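Local coordinates for protein hydrazine synthase alpha subunit (Candidatus Kuenenia stuttgartiensis, PDB 5C2V) that condenses hydroxylamine, made in the gamma subunit's active site, with ammonia to give hydrazine as the heme c-binding alpha subunit of hydrazine synthase, at residues V310-A315 against K328-D333; S284-A289 against Y300-Y305; D277-G282 against P321-Y326; S339-P344 against P385-V390; D346-S351 against Y361-S366. One frame throughout, in Å; residues are numbered along the deposited sequence.

How the contacts relate
The five contacts sample two consecutive blades of the beta-propeller and the closure of its ring. Following the chain, 277-282 opens contact 3, whose loop holds contact 2, the hairpin of a blade's first two strands. Contact 1 opens at 310-315 before contact 3 closes at 321-326, and closes at 328-333, so the two cross; contact 1 brings in the third strand and the chain leaving the fourth, contact 3 the loops before the first and after the third. In the next blade, contact 4 (339-344 with 385-390) encloses contact 5, the hairpin of the middle strands, and joins this blade to the one where the ring closes. Side chains of contacts 1 and 5 meet between the blades.

Contact 1 (V310-A315 against K328-D333); sequences VGQLAA and KLTGKD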
# COMPACT_ATOMS: atom_id res chain seq x y z
N VAL D 310 -7.48 7.38 -21.09
CA VAL D 310 -8.67 8.11 -20.64
C VAL D 310 -8.86 7.89 -19.15
O VAL D 310 -8.35 6.93 -18.58
CB VAL D 310 -9.93 7.67 -21.41
CG1 VAL D 310 -9.73 7.83 -22.91
CG2 VAL D 310 -10.29 6.24 -21.07
N GLY D 311 -9.61 8.78 -18.51
CA GLY D 311 -9.72 8.77 -17.06
C GLY D 311 -10.31 10.06 -16.52
O GLY D 311 -11.10 10.72 -17.19
N GLN D 312 -9.96 10.39 -15.28
CA GLN D 312 -10.38 11.65 -14.68
C GLN D 312 -9.32 12.73 -14.87
O GLN D 312 -8.29 12.50 -15.50
CB GLN D 312 -10.68 11.46 -13.19
CG GLN D 312 -11.76 10.43 -12.91
CD GLN D 312 -13.08 10.77 -13.56
OE1 GLN D 312 -13.41 11.94 -13.76
NE2 GLN D 312 -13.85 9.74 -13.91
N LEU D 313 -9.58 13.92 -14.32
CA LEU D 313 -8.64 15.03 -14.41
C LEU D 313 -8.08 15.40 -13.05
O LEU D 313 -8.83 15.67 -12.11
CB LEU D 313 -9.32 16.26 -15.04
CG LEU D 313 -9.73 16.16 -16.51
CD1 LEU D 313 -10.34 17.48 -16.97
CD2 LEU D 313 -8.55 15.78 -17.38
N ALA D 314 -6.76 15.41 -12.94
CA ALA D 314 -6.10 15.77 -11.69
C ALA D 314 -5.16 16.95 -11.91
O ALA D 314 -4.75 17.23 -13.03
CB ALA D 314 -5.34 14.59 -11.12
N ALA D 315 -4.82 17.65 -10.83
CA ALA D 315 -3.96 18.82 -10.94
C ALA D 315 -3.03 19.01 -9.74
O ALA D 315 -3.42 18.79 -8.60
CB ALA D 315 -4.80 20.07 -11.14
N LYS D 328 -8.65 17.10 -7.08
CA LYS D 328 -9.43 16.34 -8.05
C LYS D 328 -10.37 17.26 -8.82
O LYS D 328 -11.27 17.87 -8.24
CB LYS D 328 -10.23 15.24 -7.36
CG LYS D 328 -10.10 13.87 -8.00
CD LYS D 328 -8.71 13.30 -7.80
CE LYS D 328 -8.63 11.86 -8.27
NZ LYS D 328 -7.30 11.26 -7.98
N LEU D 329 -10.15 17.38 -10.13
CA LEU D 329 -10.93 18.30 -10.95
C LEU D 329 -12.27 17.75 -11.42
O LEU D 329 -13.18 18.51 -11.75
CB LEU D 329 -10.10 18.72 -12.17
CG LEU D 329 -8.78 19.43 -11.87
CD1 LEU D 329 -8.06 19.80 -13.16
CD2 LEU D 329 -9.01 20.65 -11.00
N THR D 330 -12.41 16.42 -11.43
CA THR D 330 -13.58 15.77 -12.02
C THR D 330 -14.04 14.54 -11.24
O THR D 330 -13.58 14.28 -10.13
CB THR D 330 -13.32 15.33 -13.48
OG1 THR D 330 -12.20 14.44 -13.51
CG2 THR D 330 -13.05 16.53 -14.38
N GLY D 331 -14.97 13.79 -11.84
CA GLY D 331 -15.36 12.49 -11.32
C GLY D 331 -16.73 12.36 -10.70
O GLY D 331 -17.18 11.25 -10.42
N LYS D 332 -17.41 13.48 -10.49
CA LYS D 332 -18.71 13.44 -9.82
C LYS D 332 -19.87 13.20 -10.78
O LYS D 332 -21.00 12.97 -10.35
CB LYS D 332 -18.92 14.74 -9.04
CG LYS D 332 -18.32 14.70 -7.64
CD LYS D 332 -17.86 16.07 -7.18
CE LYS D 332 -16.54 15.97 -6.42
NZ LYS D 332 -15.50 16.87 -6.97
N ASP D 333 -19.60 13.26 -12.08
CA ASP D 333 -20.60 12.91 -13.09
C ASP D 333 -20.46 11.48 -13.62
O ASP D 333 -21.30 11.01 -14.38
CB ASP D 333 -20.55 13.90 -14.25
CG ASP D 333 -19.15 14.08 -14.80
OD1 ASP D 333 -18.52 13.08 -15.20
OD2 ASP D 333 -18.68 15.24 -14.84
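Q312 and T330 meet at the outer side of a propeller blade, where the third strand of the four-stranded antiparallel sheet runs beside the chain that leaves the short fourth strand. Their side chains cross obliquely, and the threonine hydroxyl is the hinge of the arrangement. With chi1 at 58°, T330 OG1 sits between its own backbone N and carbonyl carbon, turned to the neighbouring strand. There it donates to Q312 OE1 at 2.8 Å, in the plane of the amide and on a lone pair of that oxygen, and accepts the backbone N-H of L313, whose N is 2.8 Å from OG1. The hydroxyl takes the L313 N-H that a regular pair would give to L329 O, while L329 N still donates to L313 O at 2.9 Å. The methyl of T330 takes the other course: CG2 lies against L313, 3.8 Å from its CB. A314 and K328 form a non-hydrogen-bonded antiparallel pair, and the lysine amine goes on to a salt bridge with E302 and a hydrogen bond with Y326 OH. On the face of the sheet that carries L313, the L329 side chain reaches up the strand, its CD1 resting 3.8 Å from A315 CB.

Contact 2 (S284-A289 against Y300-Y305); sequences SGRSQA and YVESPY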
# COMPACT_ATOMS: atom_id res chain seq x y z
N SER D 284 -2.19 4.57 -10.71
CA SER D 284 -2.94 5.29 -11.75
C SER D 284 -2.01 5.80 -12.84
O SER D 284 -0.88 6.21 -12.56
CB SER D 284 -3.73 6.45 -11.15
OG SER D 284 -4.67 6.01 -10.20
N GLY D 285 -2.48 5.78 -14.08
CA GLY D 285 -1.70 6.32 -15.18
C GLY D 285 -1.78 7.83 -15.18
O GLY D 285 -2.82 8.40 -14.89
N ARG D 286 -0.67 8.49 -15.49
CA ARG D 286 -0.68 9.95 -15.60
C ARG D 286 -0.21 10.35 -16.99
O ARG D 286 0.95 10.17 -17.34
CB ARG D 286 0.21 10.58 -14.53
CG ARG D 286 -0.02 10.01 -13.13
CD ARG D 286 0.89 10.66 -12.10
NE ARG D 286 1.08 9.80 -10.94
CZ ARG D 286 0.36 9.89 -9.82
NH1 ARG D 286 -0.60 10.79 -9.71
NH2 ARG D 286 0.61 9.06 -8.81
N SER D 287 -1.12 10.90 -17.80
CA SER D 287 -0.77 11.22 -19.18
C SER D 287 -1.37 12.53 -19.66
O SER D 287 -2.24 13.10 -19.01
CB SER D 287 -1.22 10.08 -20.11
OG SER D 287 -2.63 10.01 -20.18
N GLN D 288 -0.88 13.01 -20.81
CA GLN D 288 -1.40 14.20 -21.46
C GLN D 288 -1.34 15.42 -20.54
O GLN D 288 -2.30 16.19 -20.45
CB GLN D 288 -2.84 13.96 -21.94
CG GLN D 288 -2.97 12.78 -22.89
CD GLN D 288 -4.40 12.28 -23.03
OE1 GLN D 288 -5.34 12.96 -22.65
NE2 GLN D 288 -4.55 11.08 -23.57
N ALA D 289 -0.21 15.58 -19.87
CA ALA D 289 -0.02 16.66 -18.90
C ALA D 289 0.25 18.00 -19.58
O ALA D 289 1.11 18.10 -20.45
CB ALA D 289 1.11 16.31 -17.95
N TYR D 300 -3.46 17.08 -15.62
CA TYR D 300 -3.18 15.84 -16.33
C TYR D 300 -4.31 14.84 -16.23
O TYR D 300 -5.18 14.93 -15.35
CB TYR D 300 -1.88 15.22 -15.80
CG TYR D 300 -1.91 14.85 -14.33
CD1 TYR D 300 -1.75 15.81 -13.35
CD2 TYR D 300 -2.07 13.53 -13.93
CE1 TYR D 300 -1.77 15.48 -12.01
CE2 TYR D 300 -2.09 13.18 -12.60
CZ TYR D 300 -1.94 14.16 -11.64
OH TYR D 300 -1.95 13.82 -10.30
N VAL D 301 -4.30 13.88 -17.15
CA VAL D 301 -5.26 12.80 -17.16
C VAL D 301 -4.79 11.70 -16.22
O VAL D 301 -3.72 11.12 -16.41
CB VAL D 301 -5.46 12.22 -18.57
CG1 VAL D 301 -6.25 10.92 -18.50
CG2 VAL D 301 -6.16 13.23 -19.46
N GLU D 302 -5.61 11.45 -15.20
CA GLU D 302 -5.34 10.37 -14.26
C GLU D 302 -6.25 9.20 -14.59
O GLU D 302 -7.46 9.24 -14.34
CB GLU D 302 -5.57 10.85 -12.82
CG GLU D 302 -4.94 9.98 -11.75
CD GLU D 302 -5.20 10.49 -10.35
OE1 GLU D 302 -4.28 11.08 -9.74
OE2 GLU D 302 -6.34 10.32 -9.86
N SER D 303 -5.66 8.16 -15.16
CA SER D 303 -6.40 6.98 -15.58
C SER D 303 -6.42 5.93 -14.49
O SER D 303 -5.39 5.68 -13.84
CB SER D 303 -5.80 6.40 -16.86
OG SER D 303 -4.47 5.96 -16.65
N PRO D 304 -7.58 5.29 -14.29
CA PRO D 304 -7.78 4.20 -13.33
C PRO D 304 -6.77 3.07 -13.54
O PRO D 304 -6.29 2.48 -12.57
CB PRO D 304 -9.19 3.72 -13.63
CG PRO D 304 -9.87 4.89 -14.23
CD PRO D 304 -8.82 5.60 -15.02
N TYR D 305 -6.47 2.80 -14.80
CA TYR D 305 -5.51 1.76 -15.15
C TYR D 305 -4.24 2.39 -15.71
O TYR D 305 -4.29 3.45 -16.34
CB TYR D 305 -6.12 0.78 -16.15
CG TYR D 305 -7.48 0.27 -15.73
CD1 TYR D 305 -7.61 -0.77 -14.82
CD2 TYR D 305 -8.64 0.85 -16.23
CE1 TYR D 305 -8.86 -1.23 -14.44
CE2 TYR D 305 -9.89 0.40 -15.85
CZ TYR D 305 -9.99 -0.65 -14.95
OH TYR D 305 -11.24 -1.10 -14.57
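R286 and Y300 lie side by side on one face of the hairpin that forms the two inner strands of a propeller blade, pointing the same way. The aliphatic part of the arginine runs beside the ring, with R286 CG 3.8 Å from Y300 CE2. An extended chain from CG to NE carries the guanidinium as far as the phenol oxygen, which stands at its edge near its plane; R286 NH1 to Y300 OH is a weak hydrogen bond of 3.4 Å. E302 flanks the arginine on the same face, and its OE1 makes a long salt bridge of 3.7 Å to R286 NH1, the carboxylate turned 77° from the guanidinium plane.

Beneath this cluster the backbones pair in antiparallel register. G285 with S303 and S287 with V301 are hydrogen-bonded pairs, each closed by two N-H to carbonyl bonds, and R286 with E302 is the non-hydrogen-bonded pair between them. At the strand end, where the chain turns at Q288, its OE1 approaches V301 CG2, on the opposite face, at 3.3 Å and accepts from the backbone N of S339 in the next blade.

The second shell fixes the polar tips more firmly than the first. R286 NH2 donates to I280 O, and E302 OE1 bonds Y326 OH. With the long bridge to R286 on one side and K328 as a further cationic neighbour, the setting may favour the ionised form of the glutamate in this largely buried site.

Contact 3 (D277-G282 against P321-Y326); sequences DGEIGG and PFNKTY
I280 packs on the Y326 ring, its CG2 over one face, where two loops of the beta-propeller come together: 277-282, which leads from one blade to the next, and 321-326, which joins the third and fourth strands of the latter. Both branches of the isoleucine take part. CG2 stands 4.0 Å from the centroid of the Y326 ring in a CH-pi contact, displaced toward the rim on the side of CE1 and CZ, while CD1 reaches back to Y326 CD1 at 3.5 Å. Y326 CG stands anti to the backbone N (chi1 -179°), with its CA-CB bond toward 277-282; in I280, chi2 of -178° sets CD1 anti to CA, close to CG2, and the two methyls meet neighbouring parts of the ring.

N323, from the turn closed by Y326 N donating to N323 O, addresses the other loop with its amide. ND2 gives a weak hydrogen bond of 3.2 Å to G278 O, and OD1 has its firmer partner in Y273 OH, the same hydroxyl that receives I280 N-H. E279 turns its carboxylate to the backbone N-H groups of G274 and C276 and to R565, placing this surface contact beside the zinc ligand C276. K324 turns away from 277-282 and forms a salt bridge with D310 of the beta subunit. N323 OD1 also lies 3.5 Å from E279 CA, setting the amide against the E279 backbone.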
# COMPACT_ATOMS: atom_id res chain seq x y z
N ASP D 277 7.00 7.38 -2.66
CA ASP D 277 6.14 6.92 -1.58
C ASP D 277 5.48 8.08 -0.85
O ASP D 277 6.12 9.08 -0.53
CB ASP D 277 6.93 6.06 -0.59
CG ASP D 277 7.50 4.81 -1.22
OD1 ASP D 277 6.77 3.80 -1.30
OD2 ASP D 277 8.68 4.83 -1.63
N GLY D 278 4.18 7.94 -0.57
CA GLY D 278 3.44 8.96 0.14
C GLY D 278 2.62 9.84 -0.79
O GLY D 278 1.68 10.50 -0.36
N GLU D 279 2.99 9.86 -2.06
CA GLU D 279 2.30 10.68 -3.05
C GLU D 279 1.01 10.02 -3.54
O GLU D 279 0.87 8.80 -3.52
CB GLU D 279 3.24 10.98 -4.23
CG GLU D 279 4.42 11.85 -3.83
CD GLU D 279 5.45 11.99 -4.93
OE1 GLU D 279 5.27 11.37 -6.00
OE2 GLU D 279 6.44 12.72 -4.72
N ILE D 280 0.08 10.85 -3.99
CA ILE D 280 -1.27 10.42 -4.32
C ILE D 280 -1.38 9.82 -5.73
O ILE D 280 -0.66 10.23 -6.65
CB ILE D 280 -2.27 11.60 -4.18
CG1 ILE D 280 -2.14 12.22 -2.79
CG2 ILE D 280 -3.71 11.16 -4.42
CD1 ILE D 280 -3.09 13.36 -2.53
N GLY D 281 -2.28 8.86 -5.89
CA GLY D 281 -2.58 8.27 -7.18
C GLY D 281 -2.12 6.84 -7.41
O GLY D 281 -2.65 6.15 -8.28
N GLY D 282 -1.15 6.38 -6.63
CA GLY D 282 -0.74 4.99 -6.68
C GLY D 282 -0.31 4.50 -8.06
O GLY D 282 0.62 5.04 -8.67
N PRO D 321 4.93 21.32 -6.70
CA PRO D 321 4.29 20.03 -6.97
C PRO D 321 4.38 19.06 -5.80
O PRO D 321 5.23 18.18 -5.78
CB PRO D 321 5.06 19.50 -8.18
CG PRO D 321 6.41 20.11 -8.05
CD PRO D 321 6.19 21.47 -7.45
N PHE D 322 3.49 19.24 -4.82
CA PHE D 322 3.44 18.35 -3.67
C PHE D 322 1.99 17.95 -3.37
O PHE D 322 1.07 18.39 -4.05
CB PHE D 322 4.08 19.01 -2.45
CG PHE D 322 5.49 19.47 -2.70
CD1 PHE D 322 6.55 18.59 -2.57
CD2 PHE D 322 5.75 20.78 -3.06
CE1 PHE D 322 7.85 19.01 -2.80
CE2 PHE D 322 7.04 21.21 -3.29
CZ PHE D 322 8.10 20.32 -3.16
N ASN D 323 1.81 17.12 -2.35
CA ASN D 323 0.49 16.62 -1.99
C ASN D 323 -0.45 17.72 -1.51
O ASN D 323 -1.67 17.62 -1.68
CB ASN D 323 0.60 15.53 -0.92
CG ASN D 323 1.36 14.31 -1.41
OD1 ASN D 323 1.32 13.98 -2.59
ND2 ASN D 323 2.04 13.64 -0.49
N LYS D 324 0.11 18.76 -0.91
CA LYS D 324 -0.69 19.85 -0.35
C LYS D 324 -1.39 20.65 -1.44
O LYS D 324 -2.42 21.27 -1.19
CB LYS D 324 0.19 20.77 0.51
CG LYS D 324 1.35 21.41 -0.23
CD LYS D 324 2.24 22.21 0.71
CE LYS D 324 2.92 21.31 1.73
NZ LYS D 324 3.81 22.08 2.64
N THR D 325 -0.83 20.63 -2.65
CA THR D 325 -1.44 21.34 -3.78
C THR D 325 -2.28 20.42 -4.67
O THR D 325 -2.87 20.88 -5.65
CB THR D 325 -0.37 22.03 -4.64
OG1 THR D 325 0.41 21.04 -5.33
CG2 THR D 325 0.54 22.89 -3.78
N TYR D 326 -2.32 19.13 -4.35
CA TYR D 326 -3.06 18.17 -5.17
C TYR D 326 -4.57 18.39 -5.07
O TYR D 326 -5.08 18.78 -4.02
CB TYR D 326 -2.72 16.73 -4.75
CG TYR D 326 -3.43 15.66 -5.55
CD1 TYR D 326 -4.66 15.15 -5.13
CD2 TYR D 326 -2.88 15.15 -6.72
CE1 TYR D 326 -5.31 14.17 -5.86
CE2 TYR D 326 -3.53 14.17 -7.45
CZ TYR D 326 -4.74 13.69 -7.02
OH TYR D 326 -5.39 12.71 -7.74

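Contact 4 (S339-P344 against P385-V390); sequences SPYPLP and PAPVYV
Y341 is the central bump of this interface between two propeller blades, and the proline-rich strand opposite supplies the hollow. P387 presses its CD over one face of the tyrosine ring, 3.9 Å from the centroid, a CH-pi contact displaced toward the rim; CA of A386 lies over the same face. Past the end of the ring, Y389 reaches in tip to tip, its hydroxyl at the ring edge and 3.8 Å from Y341 CE1. Between P387 and Y389 remains a notch, and L343 fills it with a single methyl: CD2 touches P387 CG at 3.7 Å and Y389 CE1 at 3.9 Å. P344 meets the tip of Y389 from further along the chain, with CG 4.1 Å from CE2. At the other end P385 CD rests against S339, 3.4 Å from its carbonyl O.

With 7.3 Å between their axes and 19° between their directions, the two strand segments are too far apart to pair, and side chains fill most of the gap. Strand 336-342 pairs with 348-353, whose L349 packs on P385 and P387. Strand 381-387 belongs to the blade completed by N-terminal strand 31-37, through A386 and L33, while strand 285-291 of the preceding blade touches Y341 through K290.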
# COMPACT_ATOMS: atom_id res chain seq x y z
N SER D 339 -7.46 14.41 -22.91
CA SER D 339 -6.89 15.51 -23.69
C SER D 339 -7.33 16.91 -23.25
O SER D 339 -8.00 17.61 -24.00
CB SER D 339 -7.24 15.32 -25.17
OG SER D 339 -6.88 14.02 -25.61
N PRO D 340 -6.94 17.33 -22.03
CA PRO D 340 -7.26 18.69 -21.59
C PRO D 340 -6.35 19.73 -22.24
O PRO D 340 -5.17 19.45 -22.45
CB PRO D 340 -7.03 18.62 -20.08
CG PRO D 340 -5.95 17.60 -19.93
CD PRO D 340 -6.17 16.58 -21.01
N TYR D 341 -6.89 20.90 -22.57
CA TYR D 341 -6.09 21.95 -23.18
C TYR D 341 -6.33 23.33 -22.56
O TYR D 341 -7.24 24.05 -22.98
CB TYR D 341 -6.33 22.02 -24.68
CG TYR D 341 -5.14 22.59 -25.42
CD1 TYR D 341 -4.97 23.96 -25.54
CD2 TYR D 341 -4.18 21.76 -25.98
CE1 TYR D 341 -3.88 24.49 -26.21
CE2 TYR D 341 -3.09 22.27 -26.65
CZ TYR D 341 -2.95 23.64 -26.76
OH TYR D 341 -1.86 24.15 -27.42
N PRO D 342 -5.52 23.70 -21.56
CA PRO D 342 -5.64 25.01 -20.90
C PRO D 342 -5.38 26.17 -21.86
O PRO D 342 -4.56 26.06 -22.77
CB PRO D 342 -4.55 24.97 -19.81
CG PRO D 342 -4.16 23.53 -19.70
CD PRO D 342 -4.38 22.93 -21.04
N LEU D 343 -6.09 27.28 -21.65
CA LEU D 343 -5.89 28.49 -22.45
C LEU D 343 -5.34 29.62 -21.59
O LEU D 343 -5.59 29.67 -20.39
CB LEU D 343 -7.20 28.93 -23.11
CG LEU D 343 -7.68 28.18 -24.36
CD1 LEU D 343 -8.98 28.78 -24.87
CD2 LEU D 343 -6.61 28.20 -25.44
N PRO D 344 -4.57 30.54 -22.20
CA PRO D 344 -4.06 31.75 -21.55
C PRO D 344 -5.17 32.65 -21.01
O PRO D 344 -4.91 33.55 -20.21
CB PRO D 344 -3.28 32.44 -22.66
CG PRO D 344 -2.84 31.34 -23.55
CD PRO D 344 -3.98 30.36 -23.54
N PRO D 385 -8.30 18.28 -28.54
CA PRO D 385 -8.55 19.62 -29.08
C PRO D 385 -7.31 20.51 -29.02
O PRO D 385 -6.65 20.58 -27.98
CB PRO D 385 -9.66 20.16 -28.17
CG PRO D 385 -9.44 19.47 -26.87
CD PRO D 385 -8.93 18.10 -27.21
N ALA D 386 -7.00 21.17 -30.12
CA ALA D 386 -5.86 22.07 -30.19
C ALA D 386 -6.25 23.38 -30.87
O ALA D 386 -6.12 23.51 -32.08
CB ALA D 386 -4.70 21.41 -30.92
N PRO D 387 -6.74 24.35 -30.08
CA PRO D 387 -7.22 25.63 -30.61
C PRO D 387 -6.11 26.43 -31.28
O PRO D 387 -4.95 26.33 -30.87
CB PRO D 387 -7.73 26.35 -29.36
CG PRO D 387 -6.93 25.77 -28.25
CD PRO D 387 -6.74 24.33 -28.61
N VAL D 388 -6.46 27.21 -32.30
CA VAL D 388 -5.46 28.01 -32.99
C VAL D 388 -5.33 29.38 -32.32
O VAL D 388 -6.32 30.02 -31.97
CB VAL D 388 -5.78 28.17 -34.50
CG1 VAL D 388 -6.06 26.81 -35.12
CG2 VAL D 388 -6.95 29.11 -34.74
N TYR D 389 -4.08 29.79 -32.12
CA TYR D 389 -3.74 31.08 -31.52
C TYR D 389 -2.22 31.23 -31.49
O TYR D 389 -1.49 30.25 -31.65
CB TYR D 389 -4.31 31.22 -30.10
CG TYR D 389 -3.69 30.30 -29.07
CD1 TYR D 389 -4.15 29.00 -28.90
CD2 TYR D 389 -2.66 30.74 -28.24
CE1 TYR D 389 -3.59 28.16 -27.95
CE2 TYR D 389 -2.10 29.91 -27.29
CZ TYR D 389 -2.57 28.62 -27.15
OH TYR D 389 -2.01 27.80 -26.20
N VAL D 390 -1.75 32.46 -31.29
CA VAL D 390 -0.32 32.71 -31.26
C VAL D 390 0.26 32.34 -29.90
O VAL D 390 -0.15 32.88 -28.87
CB VAL D 390 0.00 34.18 -31.57
CG1 VAL D 390 1.50 34.42 -31.53
CG2 VAL D 390 -0.57 34.57 -32.93

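Contact 5 (D346-S351 against Y361-S366); sequences DRMLVS and YWFNFS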
# COMPACT_ATOMS: atom_id res chain seq x y z
N ASP D 346 -7.42 31.59 -19.20
CA ASP D 346 -7.85 30.80 -18.04
C ASP D 346 -9.08 29.96 -18.38
O ASP D 346 -9.86 29.61 -17.50
CB ASP D 346 -8.14 31.70 -16.83
CG ASP D 346 -6.92 32.45 -16.36
OD1 ASP D 346 -5.79 31.97 -16.61
OD2 ASP D 346 -7.08 33.52 -15.74
N ARG D 347 -9.23 29.63 -19.66
CA ARG D 347 -10.23 28.66 -20.07
C ARG D 347 -9.54 27.34 -20.38
O ARG D 347 -8.31 27.25 -20.36
CB ARG D 347 -11.01 29.16 -21.29
CG ARG D 347 -11.73 30.48 -21.07
CD ARG D 347 -12.55 30.87 -22.29
NE ARG D 347 -11.72 31.12 -23.46
CZ ARG D 347 -12.20 31.37 -24.67
NH1 ARG D 347 -13.51 31.41 -24.88
NH2 ARG D 347 -11.37 31.59 -25.68
N MET D 348 -10.33 26.31 -20.67
CA MET D 348 -9.76 25.02 -21.04
C MET D 348 -10.70 24.23 -21.95
O MET D 348 -11.92 24.27 -21.78
CB MET D 348 -9.44 24.20 -19.78
CG MET D 348 -8.70 22.90 -20.04
SD MET D 348 -7.98 22.19 -18.54
CE MET D 348 -9.44 22.01 -17.52
N LEU D 349 -10.13 23.53 -22.92
CA LEU D 349 -10.89 22.64 -23.78
C LEU D 349 -10.63 21.20 -23.40
O LEU D 349 -9.48 20.77 -23.31
CB LEU D 349 -10.54 22.87 -25.26
CG LEU D 349 -11.17 24.08 -25.95
CD1 LEU D 349 -10.58 24.26 -27.34
CD2 LEU D 349 -12.68 23.91 -26.03
N VAL D 350 -11.70 20.44 -23.15
CA VAL D 350 -11.55 19.05 -22.74
C VAL D 350 -12.31 18.11 -23.66
O VAL D 350 -13.33 18.48 -24.24
CB VAL D 350 -12.04 18.85 -21.29
CG1 VAL D 350 -11.17 19.61 -20.31
CG2 VAL D 350 -13.50 19.27 -21.15
N SER D 351 -11.80 16.89 -23.80
CA SER D 351 -12.55 15.85 -24.49
C SER D 351 -13.29 15.02 -23.45
O SER D 351 -12.68 14.51 -22.51
CB SER D 351 -11.64 14.98 -25.34
OG SER D 351 -12.38 13.94 -25.97
N TYR D 361 -15.59 19.88 -25.39
CA TYR D 361 -16.38 20.72 -24.50
C TYR D 361 -15.54 21.79 -23.82
O TYR D 361 -14.36 21.58 -23.54
CB TYR D 361 -17.07 19.86 -23.42
CG TYR D 361 -18.03 18.82 -23.96
CD1 TYR D 361 -17.57 17.58 -24.38
CD2 TYR D 361 -19.39 19.07 -24.02
CE1 TYR D 361 -18.45 16.62 -24.87
CE2 TYR D 361 -20.28 18.12 -24.50
CZ TYR D 361 -19.80 16.90 -24.93
OH TYR D 361 -20.67 15.95 -25.41
N TRP D 362 -16.15 22.94 -23.55
CA TRP D 362 -15.54 23.96 -22.71
C TRP D 362 -15.62 23.52 -21.26
O TRP D 362 -16.69 23.16 -20.78
CB TRP D 362 -16.24 25.32 -22.89
CG TRP D 362 -15.91 26.01 -24.17
CD1 TRP D 362 -16.74 26.24 -25.22
CD2 TRP D 362 -14.64 26.57 -24.54
NE1 TRP D 362 -16.08 26.91 -26.22
CE2 TRP D 362 -14.78 27.12 -25.82
CE3 TRP D 362 -13.40 26.65 -23.90
CZ2 TRP D 362 -13.73 27.75 -26.49
CZ3 TRP D 362 -12.36 27.28 -24.56
CH2 TRP D 362 -12.53 27.82 -25.84
N PHE D 363 -14.50 23.54 -20.55
CA PHE D 363 -14.49 23.08 -19.17
C PHE D 363 -15.02 24.14 -18.22
O PHE D 363 -14.85 25.34 -18.44
CB PHE D 363 -13.08 22.66 -18.75
CG PHE D 363 -13.04 21.90 -17.46
CD1 PHE D 363 -13.29 20.53 -17.44
CD2 PHE D 363 -12.75 22.54 -16.27
CE1 PHE D 363 -13.26 19.83 -16.25
CE2 PHE D 363 -12.71 21.84 -15.08
CZ PHE D 363 -12.97 20.48 -15.07
N ASN D 364 -15.68 23.69 -17.15
CA ASN D 364 -16.18 24.58 -16.11
C ASN D 364 -15.50 24.28 -14.78
O ASN D 364 -15.65 23.19 -14.23
CB ASN D 364 -17.70 24.46 -15.98
CG ASN D 364 -18.32 25.58 -15.17
OD1 ASN D 364 -17.74 26.05 -14.18
ND2 ASN D 364 -19.50 26.03 -15.58
N PHE D 365 -14.75 25.26 -14.27
CA PHE D 365 -14.01 25.08 -13.03
C PHE D 365 -14.89 25.23 -11.79
O PHE D 365 -14.57 24.71 -10.72
CB PHE D 365 -12.84 26.06 -12.97
CG PHE D 365 -11.76 25.77 -13.96
CD1 PHE D 365 -11.82 26.28 -15.25
CD2 PHE D 365 -10.67 24.98 -13.61
CE1 PHE D 365 -10.82 26.01 -16.16
CE2 PHE D 365 -9.67 24.71 -14.52
CZ PHE D 365 -9.75 25.22 -15.80
N SER D 366 -16.00 25.95 -11.94
CA SER D 366 -16.91 26.16 -10.82
C SER D 366 -17.77 24.93 -10.57
O SER D 366 -18.22 24.70 -9.45
CB SER D 366 -17.80 27.39 -11.07
OG SER D 366 -18.61 27.21 -12.22
O HOH W 1 -13.01 26.88 -19.97
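M348 runs out with CG anti to its backbone N (chi1 -173°) and then bends at chi3 (57°), which brings its terminal methyl over the ring of F363. The two side chains lie side by side on the hairpin of the middle strands of a propeller blade, and CE sits 3.9 Å from the F363 centroid in a CH-pi contact. The same methyl is 3.7 Å from F365 CZ, so it occupies the corner between two aromatic rings; F363 CD2 in turn lies over the centre of the F365 ring. V350 completes the group, with CG1 against F363 CD1, and L313 of the preceding blade packs onto both V350 and F363.

The other face of the hairpin is organised round W362, whose indole is held from both sides. L349 CD2 stands almost straight over the six-membered ring, 3.5 Å from its centroid. Against the opposite face R347 lays its guanidinium nearly flat, the planes 20° apart and the centres separated by 4.4 Å, with W362 CH2 over the middle of the cationic group. This cation-pi stack shares the arginine with D345, a long and weak ion pair. L343 adds a further apolar neighbour to the indole.

Backbone bonds lock the register: V350 and Y361 exchange two, and F363 N donates to M348 O. At this same pair a water replaces the second direct bond, accepting from M348 N at 2.8 Å and donating to F363 O at 2.8 Å.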